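Local atomic coordinates of putative Outer membrane protein (Helicobacter pylori, PDB entry 6GW5), a protein that probably attaches the bacterium to host glycans as the outer membrane adhesin SabA, whose adhesin domain is the part described here. Residues L5-E10 with S370-N375; E13-Y18 with N360-L365; T85-N90 with P103-I108. All blocks are in the same frame, centred on the assembly; numbering follows the deposited sequence.

Contact 1. Residues L5-E10 with S370-N375; sequences LKNLNE and SKLPYN
Asn375, which meets Leu8 across the contact, has its backbone N bonded to Leu372 O at 3.0 Å. This bond closes a type I beta turn from Leu372 to Asn375. The side-chain amide of Asn375 is held as well: OD1 bonds to Tyr12 OH on helix 3-32, and ND2 to Val377 O. The turn is therefore tied to the helix it packs on, one helical turn beyond Leu8.

Across the contact itself the chemistry is apolar. Leu8 CD1 is the branch that does the touching. It lies 4.1 Å from Tyr374 CE2 and also meets Leu372 CD1 and Asn375 CA. The Leu8 and Tyr374 side chains slide past each other in opposite directions. Tyr374 CG lies between its own backbone N and carbonyl carbon (chi1 41°), which turns it back toward Leu372 and Leu8. Leu372 CB lies over the centre of the Tyr374 ring, 4.3 Å above its plane. Asn7 ND2 comes to 3.9 Å from Tyr374 OH. These two side chains cross at about a right angle, with the Asn7 amide turned 59° from the ring.

The turn lies in the loop between helix 348-370 and strand 383-384. It packs on helix 3-32, within a predicted coiled coil, near the N-terminal end of the chain. Met416, just past helix 403-415, also touches Leu8, so the C-terminal end of the model meets the same helix.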
ATOM      1  N   LEU A   5     -10.823 -38.185  32.726  1.00109.34           N
ATOM      2  CA  LEU A   5     -10.178 -38.040  31.431  1.00 99.90           C
ATOM      3  C   LEU A   5     -10.323 -36.614  30.889  1.00101.45           C
ATOM      4  O   LEU A   5      -9.339 -36.027  30.432  1.00106.87           O
ATOM      5  CB  LEU A   5     -10.750 -39.086  30.474  1.00 95.29           C
ATOM      6  CG  LEU A   5     -10.096 -39.273  29.120  1.00100.43           C
ATOM      7  CD1 LEU A   5      -9.709 -40.730  28.859  1.00 95.99           C
ATOM      8  CD2 LEU A   5     -10.908 -38.688  27.968  1.00101.09           C
ATOM      9  N   LYS A   6     -11.522 -36.040  30.991  1.00 99.01           N
ATOM     10  CA  LYS A   6     -11.746 -34.669  30.525  1.00100.70           C
ATOM     11  C   LYS A   6     -10.865 -33.653  31.222  1.00 93.59           C
ATOM     12  O   LYS A   6     -10.318 -32.787  30.568  1.00 97.05           O
ATOM     13  CB  LYS A   6     -13.211 -34.229  30.672  1.00105.79           C
ATOM     14  CG  LYS A   6     -14.133 -34.879  29.653  1.00115.08           C
ATOM     15  CD  LYS A   6     -15.042 -33.867  28.925  1.00111.17           C
ATOM     16  CE  LYS A   6     -15.335 -34.271  27.457  1.00111.28           C
ATOM     17  NZ  LYS A   6     -16.778 -34.221  27.056  1.00110.16           N
ATOM     18  N   ASN A   7     -10.720 -33.772  32.537  1.00 85.41           N
ATOM     19  CA  ASN A   7      -9.857 -32.869  33.290  1.00 85.10           C
ATOM     20  C   ASN A   7      -8.406 -32.971  32.827  1.00 87.14           C
ATOM     21  O   ASN A   7      -7.724 -31.971  32.617  1.00102.54           O
ATOM     22  CB  ASN A   7      -9.921 -33.185  34.774  1.00 84.67           C
ATOM     23  CG  ASN A   7      -9.186 -32.156  35.609  1.00 83.60           C
ATOM     24  OD1 ASN A   7      -9.443 -30.962  35.505  1.00 74.63           O
ATOM     25  ND2 ASN A   7      -8.234 -32.612  36.408  1.00 79.79           N
ATOM     26  N   LEU A   8      -7.962 -34.202  32.632  1.00 74.70           N
ATOM     27  CA  LEU A   8      -6.610 -34.473  32.191  1.00 75.14           C
ATOM     28  C   LEU A   8      -6.346 -33.907  30.787  1.00 78.18           C
ATOM     29  O   LEU A   8      -5.247 -33.415  30.491  1.00 82.42           O
ATOM     30  CB  LEU A   8      -6.377 -35.994  32.190  1.00 76.04           C
ATOM     31  CG  LEU A   8      -4.945 -36.510  32.314  1.00 76.66           C
ATOM     32  CD1 LEU A   8      -4.437 -36.274  33.727  1.00 79.14           C
ATOM     33  CD2 LEU A   8      -4.850 -37.993  31.974  1.00 79.95           C
ATOM     34  N   ASN A   9      -7.337 -34.065  29.919  1.00 75.83           N
ATOM     35  CA  ASN A   9      -7.222 -33.698  28.521  1.00 75.66           C
ATOM     36  C   ASN A   9      -7.113 -32.201  28.358  1.00 75.06           C
ATOM     37  O   ASN A   9      -6.432 -31.734  27.461  1.00 68.22           O
ATOM     38  CB  ASN A   9      -8.428 -34.226  27.737  1.00 76.85           C
ATOM     39  CG  ASN A   9      -8.450 -33.754  26.290  1.00 80.10           C
ATOM     40  OD1 ASN A   9      -7.666 -34.212  25.450  1.00 88.46           O
ATOM     41  ND2 ASN A   9      -9.341 -32.833  25.995  1.00 75.11           N
ATOM     42  N   GLU A  10      -7.768 -31.443  29.221  1.00 76.22           N
ATOM     43  CA  GLU A  10      -7.703 -29.999  29.062  1.00 85.32           C
ATOM     44  C   GLU A  10      -6.499 -29.423  29.821  1.00 80.17           C
ATOM     45  O   GLU A  10      -5.993 -28.366  29.445  1.00 76.20           O
ATOM     46  CB  GLU A  10      -9.036 -29.251  29.286  1.00 93.92           C
ATOM     47  CG  GLU A  10     -10.005 -29.722  30.380  1.00103.15           C
ATOM     48  CD  GLU A  10      -9.621 -29.212  31.758  1.00115.02           C
ATOM     49  OE1 GLU A  10     -10.518 -28.759  32.517  1.00121.16           O
ATOM     50  OE2 GLU A  10      -8.421 -29.210  32.086  1.00119.56           O
ATOM     51  N   SER A 370       1.310 -33.981  37.817  1.00 68.55           N
ATOM     52  CA  SER A 370       2.090 -35.071  38.401  1.00 73.64           C
ATOM     53  C   SER A 370       1.374 -35.702  39.585  1.00 80.29           C
ATOM     54  O   SER A 370       1.421 -36.919  39.759  1.00 80.46           O
ATOM     55  CB  SER A 370       3.485 -34.588  38.829  1.00 72.17           C
ATOM     56  OG  SER A 370       4.301 -34.369  37.679  1.00 77.12           O
ATOM     57  N   LYS A 371       0.669 -34.873  40.358  1.00 86.20           N
ATOM     58  CA  LYS A 371      -0.074 -35.314  41.549  1.00 88.82           C
ATOM     59  C   LYS A 371      -1.430 -35.992  41.264  1.00 90.86           C
ATOM     60  O   LYS A 371      -2.202 -36.235  42.191  1.00107.64           O
ATOM     61  CB  LYS A 371      -0.312 -34.126  42.490  1.00 89.26           C
ATOM     62  CG  LYS A 371       0.930 -33.516  43.113  1.00 96.24           C
ATOM     63  CD  LYS A 371       0.505 -32.263  43.912  1.00102.05           C
ATOM     64  CE  LYS A 371       1.604 -31.520  44.681  1.00101.49           C
ATOM     65  NZ  LYS A 371       2.122 -30.281  43.994  1.00107.68           N
ATOM     66  N   LEU A 372      -1.723 -36.304  40.005  1.00 90.29           N
ATOM     67  CA  LEU A 372      -2.938 -37.017  39.647  1.00 85.02           C
ATOM     68  C   LEU A 372      -2.584 -38.477  39.473  1.00 91.57           C
ATOM     69  O   LEU A 372      -1.692 -38.792  38.676  1.00 89.12           O
ATOM     70  CB  LEU A 372      -3.504 -36.408  38.382  1.00 79.76           C
ATOM     71  CG  LEU A 372      -4.005 -34.964  38.671  1.00 77.84           C
ATOM     72  CD1 LEU A 372      -4.513 -34.159  37.465  1.00 76.52           C
ATOM     73  CD2 LEU A 372      -5.035 -34.938  39.801  1.00 79.79           C
ATOM     74  N   PRO A 373      -3.236 -39.365  40.255  1.00 94.53           N
ATOM     75  CA  PRO A 373      -2.887 -40.792  40.142  1.00 96.58           C
ATOM     76  C   PRO A 373      -3.134 -41.364  38.741  1.00 92.82           C
ATOM     77  O   PRO A 373      -2.351 -42.174  38.257  1.00 93.76           O
ATOM     78  CB  PRO A 373      -3.772 -41.486  41.192  1.00 98.74           C
ATOM     79  CG  PRO A 373      -4.752 -40.472  41.685  1.00 96.17           C
ATOM     80  CD  PRO A 373      -4.374 -39.115  41.165  1.00 90.99           C
ATOM     81  N   TYR A 374      -4.187 -40.897  38.087  1.00 84.32           N
ATOM     82  CA  TYR A 374      -4.519 -41.389  36.755  1.00 90.77           C
ATOM     83  C   TYR A 374      -3.602 -40.777  35.676  1.00 96.31           C
ATOM     84  O   TYR A 374      -3.614 -41.193  34.502  1.00 95.21           O
ATOM     85  CB  TYR A 374      -6.003 -41.168  36.444  1.00 87.27           C
ATOM     86  CG  TYR A 374      -6.571 -39.841  36.899  1.00 94.90           C
ATOM     87  CD1 TYR A 374      -6.951 -39.617  38.229  1.00 95.80           C
ATOM     88  CD2 TYR A 374      -6.757 -38.801  35.986  1.00 96.80           C
ATOM     89  CE1 TYR A 374      -7.469 -38.383  38.631  1.00 94.59           C
ATOM     90  CE2 TYR A 374      -7.281 -37.562  36.379  1.00 89.80           C
ATOM     91  CZ  TYR A 374      -7.648 -37.366  37.697  1.00 92.99           C
ATOM     92  OH  TYR A 374      -8.168 -36.158  38.070  1.00 79.26           O
ATOM     93  N   ASN A 375      -2.808 -39.782  36.053  1.00 94.46           N
ATOM     94  CA  ASN A 375      -1.899 -39.204  35.092  1.00 89.30           C
ATOM     95  C   ASN A 375      -0.975 -40.267  34.550  1.00 89.50           C
ATOM     96  O   ASN A 375      -0.261 -40.911  35.314  1.00 79.06           O
ATOM     97  CB  ASN A 375      -1.065 -38.102  35.710  1.00 84.80           C
ATOM     98  CG  ASN A 375      -0.019 -37.577  34.767  1.00 70.05           C
ATOM     99  OD1 ASN A 375      -0.264 -37.426  33.564  1.00 68.25           O
ATOM    100  ND2 ASN A 375       1.171 -37.356  35.288  1.00 64.39           N
TER

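Contact 2. Residues E13-Y18 with N360-L365; sequences EQLSQY and NNAKNL
Tyr18, Leu15 and Leu365 form the tight part of this helix-helix contact, together with Ala362 and Asn361 CB. The two helical segments run roughly antiparallel, at 148°, and their axes approach to 9.4 Å. The backbones come nearest at Leu15 and Ala362.

Leu365 CD2 is the branch that meets Tyr18, Leu15 and Gln14. CG stands anti to the backbone N (chi1 -178°), which carries CG toward helix 13-18. CD2 lies 3.6 Å from Tyr18 CE2 and also touches Leu15 CB. The Leu365 and Tyr18 side chains cross at about a right angle. Leu15 reaches the partner through its end, with CD1 4.0 Å from Ala362 CB. The small side chain of Ala362 also meets Tyr18, CB to CB, at 3.9 Å. Asn361 CB lies over one face of the Tyr18 ring in a CH-pi contact, 3.8 Å from the centroid and shifted toward the rim.

The looser side is more polar. Gln14 meets Leu365 CD2 with CB and with OE1, the latter at 3.8 Å, but covers little surface. The Asn361 amide is turned 30° from the Tyr18 ring plane. Gln14, Tyr18 and Asn361 are all partly exposed.

Helix 3-32, in a predicted coiled coil, thus packs on helix 348-370. Leu15 also touches Ile369, farther along that second helix. A third helix, 403-415, joins the bundle by placing Leu409 against Leu15 and Ser16.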
ATOM      1  N   GLU A  13      -3.865 -30.090  27.263  1.00 60.11           N
ATOM      2  CA  GLU A  13      -3.926 -29.174  26.141  1.00 63.15           C
ATOM      3  C   GLU A  13      -3.410 -27.801  26.565  1.00 54.00           C
ATOM      4  O   GLU A  13      -2.806 -27.087  25.796  1.00 48.49           O
ATOM      5  CB  GLU A  13      -5.333 -29.130  25.547  1.00 72.12           C
ATOM      6  CG  GLU A  13      -5.330 -28.738  24.083  1.00 85.55           C
ATOM      7  CD  GLU A  13      -6.653 -28.202  23.537  1.00102.00           C
ATOM      8  OE1 GLU A  13      -6.954 -28.639  22.412  1.00100.72           O
ATOM      9  OE2 GLU A  13      -7.385 -27.367  24.166  1.00105.80           O
ATOM     10  N   GLN A  14      -3.589 -27.482  27.825  1.00 51.10           N
ATOM     11  CA  GLN A  14      -3.151 -26.208  28.338  1.00 56.80           C
ATOM     12  C   GLN A  14      -1.639 -26.143  28.560  1.00 53.64           C
ATOM     13  O   GLN A  14      -1.016 -25.117  28.332  1.00 53.22           O
ATOM     14  CB  GLN A  14      -3.867 -25.876  29.646  1.00 57.06           C
ATOM     15  CG  GLN A  14      -4.559 -24.538  29.613  1.00 66.48           C
ATOM     16  CD  GLN A  14      -3.698 -23.429  30.085  1.00 67.32           C
ATOM     17  OE1 GLN A  14      -3.241 -23.493  31.201  1.00 81.66           O
ATOM     18  NE2 GLN A  14      -3.471 -22.418  29.270  1.00 66.40           N
ATOM     19  N   LEU A  15      -1.065 -27.227  29.050  1.00 51.61           N
ATOM     20  CA  LEU A  15       0.369 -27.280  29.244  1.00 50.77           C
ATOM     21  C   LEU A  15       1.070 -27.185  27.880  1.00 48.22           C
ATOM     22  O   LEU A  15       2.068 -26.489  27.701  1.00 47.42           O
ATOM     23  CB  LEU A  15       0.754 -28.563  29.974  1.00 49.56           C
ATOM     24  CG  LEU A  15       2.256 -28.848  30.086  1.00 50.15           C
ATOM     25  CD1 LEU A  15       2.981 -27.771  30.865  1.00 49.21           C
ATOM     26  CD2 LEU A  15       2.491 -30.199  30.746  1.00 53.83           C
ATOM     27  N   SER A  16       0.529 -27.924  26.931  1.00 45.40           N
ATOM     28  CA  SER A  16       1.016 -27.951  25.578  1.00 41.57           C
ATOM     29  C   SER A  16       0.981 -26.577  24.983  1.00 42.12           C
ATOM     30  O   SER A  16       1.901 -26.187  24.285  1.00 37.05           O
ATOM     31  CB  SER A  16       0.160 -28.880  24.746  1.00 41.41           C
ATOM     32  OG  SER A  16       0.634 -28.912  23.424  1.00 45.81           O
ATOM     33  N   GLN A  17      -0.082 -25.845  25.264  1.00 45.10           N
ATOM     34  CA  GLN A  17      -0.140 -24.506  24.766  1.00 46.52           C
ATOM     35  C   GLN A  17       0.914 -23.651  25.461  1.00 38.82           C
ATOM     36  O   GLN A  17       1.602 -22.915  24.788  1.00 37.00           O
ATOM     37  CB  GLN A  17      -1.573 -23.934  24.635  1.00 45.21           C
ATOM     38  CG  GLN A  17      -1.905 -22.650  25.394  1.00 51.41           C
ATOM     39  CD  GLN A  17      -1.082 -21.398  25.056  1.00 46.16           C
ATOM     40  OE1 GLN A  17      -0.575 -20.795  25.984  1.00 48.57           O
ATOM     41  NE2 GLN A  17      -0.946 -21.008  23.786  1.00 44.15           N
ATOM     42  N   TYR A  18       1.100 -23.778  26.769  1.00 41.77           N
ATOM     43  CA  TYR A  18       2.137 -22.950  27.440  1.00 39.56           C
ATOM     44  C   TYR A  18       3.514 -23.201  26.811  1.00 36.18           C
ATOM     45  O   TYR A  18       4.337 -22.286  26.694  1.00 32.89           O
ATOM     46  CB  TYR A  18       2.221 -23.210  28.949  1.00 39.14           C
ATOM     47  CG  TYR A  18       1.069 -22.723  29.827  1.00 44.62           C
ATOM     48  CD1 TYR A  18       0.464 -21.468  29.632  1.00 46.52           C
ATOM     49  CD2 TYR A  18       0.644 -23.493  30.927  1.00 44.71           C
ATOM     50  CE1 TYR A  18      -0.564 -21.031  30.458  1.00 45.23           C
ATOM     51  CE2 TYR A  18      -0.356 -23.052  31.772  1.00 43.82           C
ATOM     52  CZ  TYR A  18      -0.963 -21.830  31.532  1.00 46.49           C
ATOM     53  OH  TYR A  18      -1.987 -21.412  32.360  1.00 48.29           O
ATOM     54  N   ASN A 360       6.287 -20.134  34.728  1.00 41.44           N
ATOM     55  CA  ASN A 360       5.754 -20.406  36.052  1.00 40.78           C
ATOM     56  C   ASN A 360       4.426 -21.136  35.989  1.00 41.84           C
ATOM     57  O   ASN A 360       4.268 -22.189  36.604  1.00 43.44           O
ATOM     58  CB  ASN A 360       5.712 -19.149  36.865  1.00 42.96           C
ATOM     59  CG  ASN A 360       7.065 -18.844  37.475  1.00 45.17           C
ATOM     60  OD1 ASN A 360       7.592 -19.587  38.305  1.00 59.35           O
ATOM     61  ND2 ASN A 360       7.651 -17.791  37.043  1.00 51.07           N
ATOM     62  N   ASN A 361       3.540 -20.672  35.115  1.00 42.06           N
ATOM     63  CA  ASN A 361       2.282 -21.375  34.882  1.00 44.18           C
ATOM     64  C   ASN A 361       2.500 -22.783  34.434  1.00 42.76           C
ATOM     65  O   ASN A 361       1.829 -23.683  34.903  1.00 41.93           O
ATOM     66  CB  ASN A 361       1.357 -20.643  33.890  1.00 43.02           C
ATOM     67  CG  ASN A 361       0.778 -19.359  34.476  1.00 41.37           C
ATOM     68  OD1 ASN A 361       0.547 -19.228  35.683  1.00 41.90           O
ATOM     69  ND2 ASN A 361       0.565 -18.406  33.633  1.00 43.53           N
ATOM     70  N   ALA A 362       3.448 -22.965  33.529  1.00 46.18           N
ATOM     71  CA  ALA A 362       3.710 -24.292  32.998  1.00 43.15           C
ATOM     72  C   ALA A 362       4.292 -25.202  34.064  1.00 45.26           C
ATOM     73  O   ALA A 362       3.932 -26.365  34.126  1.00 44.92           O
ATOM     74  CB  ALA A 362       4.611 -24.217  31.804  1.00 39.06           C
ATOM     75  N   LYS A 363       5.148 -24.651  34.919  1.00 47.47           N
ATOM     76  CA  LYS A 363       5.838 -25.417  35.965  1.00 52.91           C
ATOM     77  C   LYS A 363       4.833 -25.890  37.045  1.00 56.62           C
ATOM     78  O   LYS A 363       4.810 -27.057  37.405  1.00 55.18           O
ATOM     79  CB  LYS A 363       6.925 -24.519  36.550  1.00 55.31           C
ATOM     80  CG  LYS A 363       7.830 -25.001  37.706  1.00 58.97           C
ATOM     81  CD  LYS A 363       8.651 -23.814  38.246  1.00 60.64           C
ATOM     82  CE  LYS A 363      10.091 -24.061  38.704  1.00 63.45           C
ATOM     83  NZ  LYS A 363      10.180 -24.720  40.038  1.00 65.96           N
ATOM     84  N   ASN A 364       3.951 -24.985  37.472  1.00 59.13           N
ATOM     85  CA  ASN A 364       2.897 -25.274  38.439  1.00 51.18           C
ATOM     86  C   ASN A 364       1.869 -26.226  37.894  1.00 50.38           C
ATOM     87  O   ASN A 364       1.462 -27.158  38.573  1.00 60.04           O
ATOM     88  CB  ASN A 364       2.184 -24.001  38.881  1.00 52.61           C
ATOM     89  CG  ASN A 364       3.090 -23.070  39.662  1.00 56.10           C
ATOM     90  OD1 ASN A 364       3.985 -23.509  40.395  1.00 61.81           O
ATOM     91  ND2 ASN A 364       2.866 -21.760  39.508  1.00 56.17           N
ATOM     92  N   LEU A 365       1.486 -26.030  36.651  1.00 49.36           N
ATOM     93  CA  LEU A 365       0.549 -26.936  36.002  1.00 54.89           C
ATOM     94  C   LEU A 365       1.137 -28.367  35.863  1.00 55.94           C
ATOM     95  O   LEU A 365       0.451 -29.359  36.124  1.00 54.27           O
ATOM     96  CB  LEU A 365       0.122 -26.383  34.627  1.00 51.75           C
ATOM     97  CG  LEU A 365      -0.900 -27.204  33.844  1.00 49.23           C
ATOM     98  CD1 LEU A 365      -2.094 -27.525  34.718  1.00 52.58           C
ATOM     99  CD2 LEU A 365      -1.348 -26.448  32.618  1.00 46.31           C
TER

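Contact 3. Residues T85-N90 with P103-I108; sequences TFFVVN and PPFSTI
Phe87 is the centre of this contact, and Pro103 and Phe105 are its main partners by buried surface. At the edge of the Phe87 ring, near its plane, Pro103 O lies 3.6 Å from CD1. Over one face stands Phe105, whose CD1 is 3.7 Å from Phe87 CZ. The two rings make a T-shaped (edge-to-face) pair, with the edge of Phe105 toward the face of Phe87. Their centroids are 5.1 Å apart and their planes stand at 66°. Phe87 CG is anti to the backbone N (chi1 -176°), which turns CG toward residues 103-108 although CB does not point there.

Pro103 also packs its own ring on the backbone just before Phe87: its CD lies 3.3 Å from Phe86 O. Ile108 completes the set from the short helix 106-111, with CD1 3.6 Å from Phe87 CB.

Phe87 lies on strand 87-89, which pairs in parallel with strand 119-121. Its backbone bonds to Cys118 and Met120, and Cys118 forms a disulfide with Cys112. Asn102 OD1, just before Pro103, accepts a bond from Val88 N.

Phe87 is buried, whereas Phe105 is exposed and lies on the outer side of the pair. The chemistry is mostly aromatic and aliphatic, with two backbone carbonyl oxygens against ring carbons. The edge of an aromatic ring is slightly positive, which would suit both the carbonyl oxygen beside Phe87 and the T-shaped approach of Phe105.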
ATOM      1  N   THR A  85     -15.392  15.609 -26.320  1.00 39.89           N
ATOM      2  CA  THR A  85     -16.553  14.711 -26.251  1.00 42.04           C
ATOM      3  C   THR A  85     -17.805  15.448 -25.766  1.00 40.32           C
ATOM      4  O   THR A  85     -18.768  14.822 -25.336  1.00 44.58           O
ATOM      5  CB  THR A  85     -16.313  13.522 -25.309  1.00 42.93           C
ATOM      6  OG1 THR A  85     -16.226  13.985 -23.943  1.00 42.05           O
ATOM      7  CG2 THR A  85     -15.082  12.781 -25.705  1.00 42.47           C
ATOM      8  N   PHE A  86     -17.743  16.766 -25.761  1.00 42.66           N
ATOM      9  CA  PHE A  86     -18.849  17.642 -25.400  1.00 47.24           C
ATOM     10  C   PHE A  86     -18.749  18.855 -26.331  1.00 46.45           C
ATOM     11  O   PHE A  86     -17.736  19.010 -27.041  1.00 47.76           O
ATOM     12  CB  PHE A  86     -18.773  18.063 -23.911  1.00 45.39           C
ATOM     13  CG  PHE A  86     -17.397  18.488 -23.458  1.00 43.57           C
ATOM     14  CD1 PHE A  86     -16.521  17.558 -22.955  1.00 44.60           C
ATOM     15  CD2 PHE A  86     -17.007  19.817 -23.475  1.00 46.24           C
ATOM     16  CE1 PHE A  86     -15.269  17.927 -22.502  1.00 50.96           C
ATOM     17  CE2 PHE A  86     -15.742  20.206 -23.049  1.00 51.97           C
ATOM     18  CZ  PHE A  86     -14.869  19.258 -22.555  1.00 53.82           C
ATOM     19  N   PHE A  87     -19.771  19.709 -26.314  1.00 47.30           N
ATOM     20  CA  PHE A  87     -19.820  20.860 -27.197  1.00 49.21           C
ATOM     21  C   PHE A  87     -19.660  22.115 -26.354  1.00 46.09           C
ATOM     22  O   PHE A  87     -20.422  22.357 -25.427  1.00 47.64           O
ATOM     23  CB  PHE A  87     -21.145  20.818 -27.942  1.00 53.01           C
ATOM     24  CG  PHE A  87     -21.340  21.892 -28.988  1.00 62.20           C
ATOM     25  CD1 PHE A  87     -20.765  21.793 -30.259  1.00 70.07           C
ATOM     26  CD2 PHE A  87     -22.150  22.988 -28.734  1.00 66.35           C
ATOM     27  CE1 PHE A  87     -20.973  22.797 -31.208  1.00 73.58           C
ATOM     28  CE2 PHE A  87     -22.354  23.990 -29.683  1.00 72.49           C
ATOM     29  CZ  PHE A  87     -21.765  23.890 -30.920  1.00 73.72           C
ATOM     30  N   VAL A  88     -18.638  22.902 -26.651  1.00 48.25           N
ATOM     31  CA  VAL A  88     -18.405  24.160 -25.913  1.00 54.54           C
ATOM     32  C   VAL A  88     -19.031  25.358 -26.608  1.00 55.71           C
ATOM     33  O   VAL A  88     -19.068  25.463 -27.846  1.00 59.37           O
ATOM     34  CB  VAL A  88     -16.893  24.375 -25.708  1.00 52.60           C
ATOM     35  CG1 VAL A  88     -16.567  25.660 -24.962  1.00 52.27           C
ATOM     36  CG2 VAL A  88     -16.354  23.199 -24.935  1.00 52.82           C
ATOM     37  N   VAL A  89     -19.534  26.269 -25.800  1.00 63.05           N
ATOM     38  CA  VAL A  89     -20.303  27.392 -26.323  1.00 73.00           C
ATOM     39  C   VAL A  89     -19.864  28.676 -25.688  1.00 80.42           C
ATOM     40  O   VAL A  89     -19.578  28.722 -24.507  1.00 79.23           O
ATOM     41  CB  VAL A  89     -21.808  27.187 -26.089  1.00 72.58           C
ATOM     42  CG1 VAL A  89     -22.204  25.842 -26.654  1.00 70.01           C
ATOM     43  CG2 VAL A  89     -22.184  27.257 -24.618  1.00 77.61           C
ATOM     44  N   ASN A  90     -19.755  29.724 -26.481  1.00 96.28           N
ATOM     45  CA  ASN A  90     -19.608  31.047 -25.896  1.00103.53           C
ATOM     46  C   ASN A  90     -20.984  31.466 -25.442  1.00102.03           C
ATOM     47  O   ASN A  90     -21.855  31.556 -26.256  1.00108.24           O
ATOM     48  CB  ASN A  90     -19.051  32.041 -26.892  1.00103.64           C
ATOM     49  CG  ASN A  90     -18.378  33.201 -26.194  1.00 99.57           C
ATOM     50  OD1 ASN A  90     -17.194  33.110 -25.853  1.00 88.97           O
ATOM     51  ND2 ASN A  90     -19.154  34.237 -25.870  1.00 95.47           N
ATOM     52  N   PRO A 103     -16.154  19.780 -31.405  1.00 49.18           N
ATOM     53  CA  PRO A 103     -16.720  18.963 -32.479  1.00 50.42           C
ATOM     54  C   PRO A 103     -17.837  19.674 -33.185  1.00 52.39           C
ATOM     55  O   PRO A 103     -18.375  20.630 -32.659  1.00 51.69           O
ATOM     56  CB  PRO A 103     -17.319  17.769 -31.724  1.00 48.25           C
ATOM     57  CG  PRO A 103     -17.612  18.288 -30.367  1.00 44.91           C
ATOM     58  CD  PRO A 103     -16.455  19.207 -30.079  1.00 47.38           C
ATOM     59  N   PRO A 104     -18.230  19.162 -34.346  1.00 57.54           N
ATOM     60  CA  PRO A 104     -19.409  19.716 -35.008  1.00 57.18           C
ATOM     61  C   PRO A 104     -20.683  19.525 -34.184  1.00 54.61           C
ATOM     62  O   PRO A 104     -20.820  18.562 -33.476  1.00 46.24           O
ATOM     63  CB  PRO A 104     -19.479  18.929 -36.323  1.00 57.24           C
ATOM     64  CG  PRO A 104     -18.658  17.694 -36.120  1.00 57.28           C
ATOM     65  CD  PRO A 104     -17.610  18.070 -35.120  1.00 57.45           C
ATOM     66  N   PHE A 105     -21.627  20.432 -34.319  1.00 58.61           N
ATOM     67  CA  PHE A 105     -22.843  20.371 -33.509  1.00 58.75           C
ATOM     68  C   PHE A 105     -23.729  19.142 -33.801  1.00 51.82           C
ATOM     69  O   PHE A 105     -24.531  18.722 -32.950  1.00 47.26           O
ATOM     70  CB  PHE A 105     -23.635  21.676 -33.684  1.00 64.04           C
ATOM     71  CG  PHE A 105     -24.888  21.733 -32.851  1.00 70.56           C
ATOM     72  CD1 PHE A 105     -24.811  21.885 -31.469  1.00 67.26           C
ATOM     73  CD2 PHE A 105     -26.150  21.595 -33.442  1.00 71.97           C
ATOM     74  CE1 PHE A 105     -25.972  21.892 -30.694  1.00 69.63           C
ATOM     75  CE2 PHE A 105     -27.309  21.606 -32.671  1.00 71.15           C
ATOM     76  CZ  PHE A 105     -27.221  21.759 -31.297  1.00 71.54           C
ATOM     77  N   SER A 106     -23.575  18.578 -34.999  1.00 48.23           N
ATOM     78  CA  SER A 106     -24.238  17.320 -35.403  1.00 47.84           C
ATOM     79  C   SER A 106     -23.999  16.190 -34.413  1.00 48.95           C
ATOM     80  O   SER A 106     -24.886  15.385 -34.110  1.00 45.35           O
ATOM     81  CB  SER A 106     -23.743  16.891 -36.784  1.00 49.85           C
ATOM     82  OG  SER A 106     -22.341  16.949 -36.849  1.00 47.31           O
ATOM     83  N   THR A 107     -22.773  16.152 -33.918  1.00 48.64           N
ATOM     84  CA  THR A 107     -22.400  15.394 -32.715  1.00 50.21           C
ATOM     85  C   THR A 107     -23.487  15.316 -31.635  1.00 47.61           C
ATOM     86  O   THR A 107     -23.822  14.219 -31.148  1.00 54.92           O
ATOM     87  CB  THR A 107     -21.089  15.981 -32.144  1.00 47.55           C
ATOM     88  OG1 THR A 107     -19.969  15.222 -32.630  1.00 41.18           O
ATOM     89  CG2 THR A 107     -21.048  15.963 -30.724  1.00 49.08           C
ATOM     90  N   ILE A 108     -24.029  16.474 -31.282  1.00 43.38           N
ATOM     91  CA  ILE A 108     -25.022  16.581 -30.243  1.00 42.25           C
ATOM     92  C   ILE A 108     -26.310  15.929 -30.709  1.00 46.13           C
ATOM     93  O   ILE A 108     -26.979  15.232 -29.918  1.00 50.10           O
ATOM     94  CB  ILE A 108     -25.254  18.051 -29.834  1.00 46.66           C
ATOM     95  CG1 ILE A 108     -23.944  18.667 -29.262  1.00 52.44           C
ATOM     96  CG2 ILE A 108     -26.406  18.198 -28.822  1.00 47.04           C
ATOM     97  CD1 ILE A 108     -23.568  18.210 -27.859  1.00 50.47           C
TER

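From the N terminus, helix 3-32 enters contact 1 first and contact 2 about two turns later. Their partners come in the reverse order, helix 348-370 first and then the turn that follows it. The two contacts therefore nest: contact 1 is the outer closure, and contact 2 closes a slightly shorter loop within it. Between them they tie the start of the chain to its late part, with centres 13 Å apart. Contact 3 closes a short loop of its own, from strand 87-89 to helix 106-111, within both larger loops. It lies at the other end of the elongated domain, with its centre 87 Å from that of contact 1.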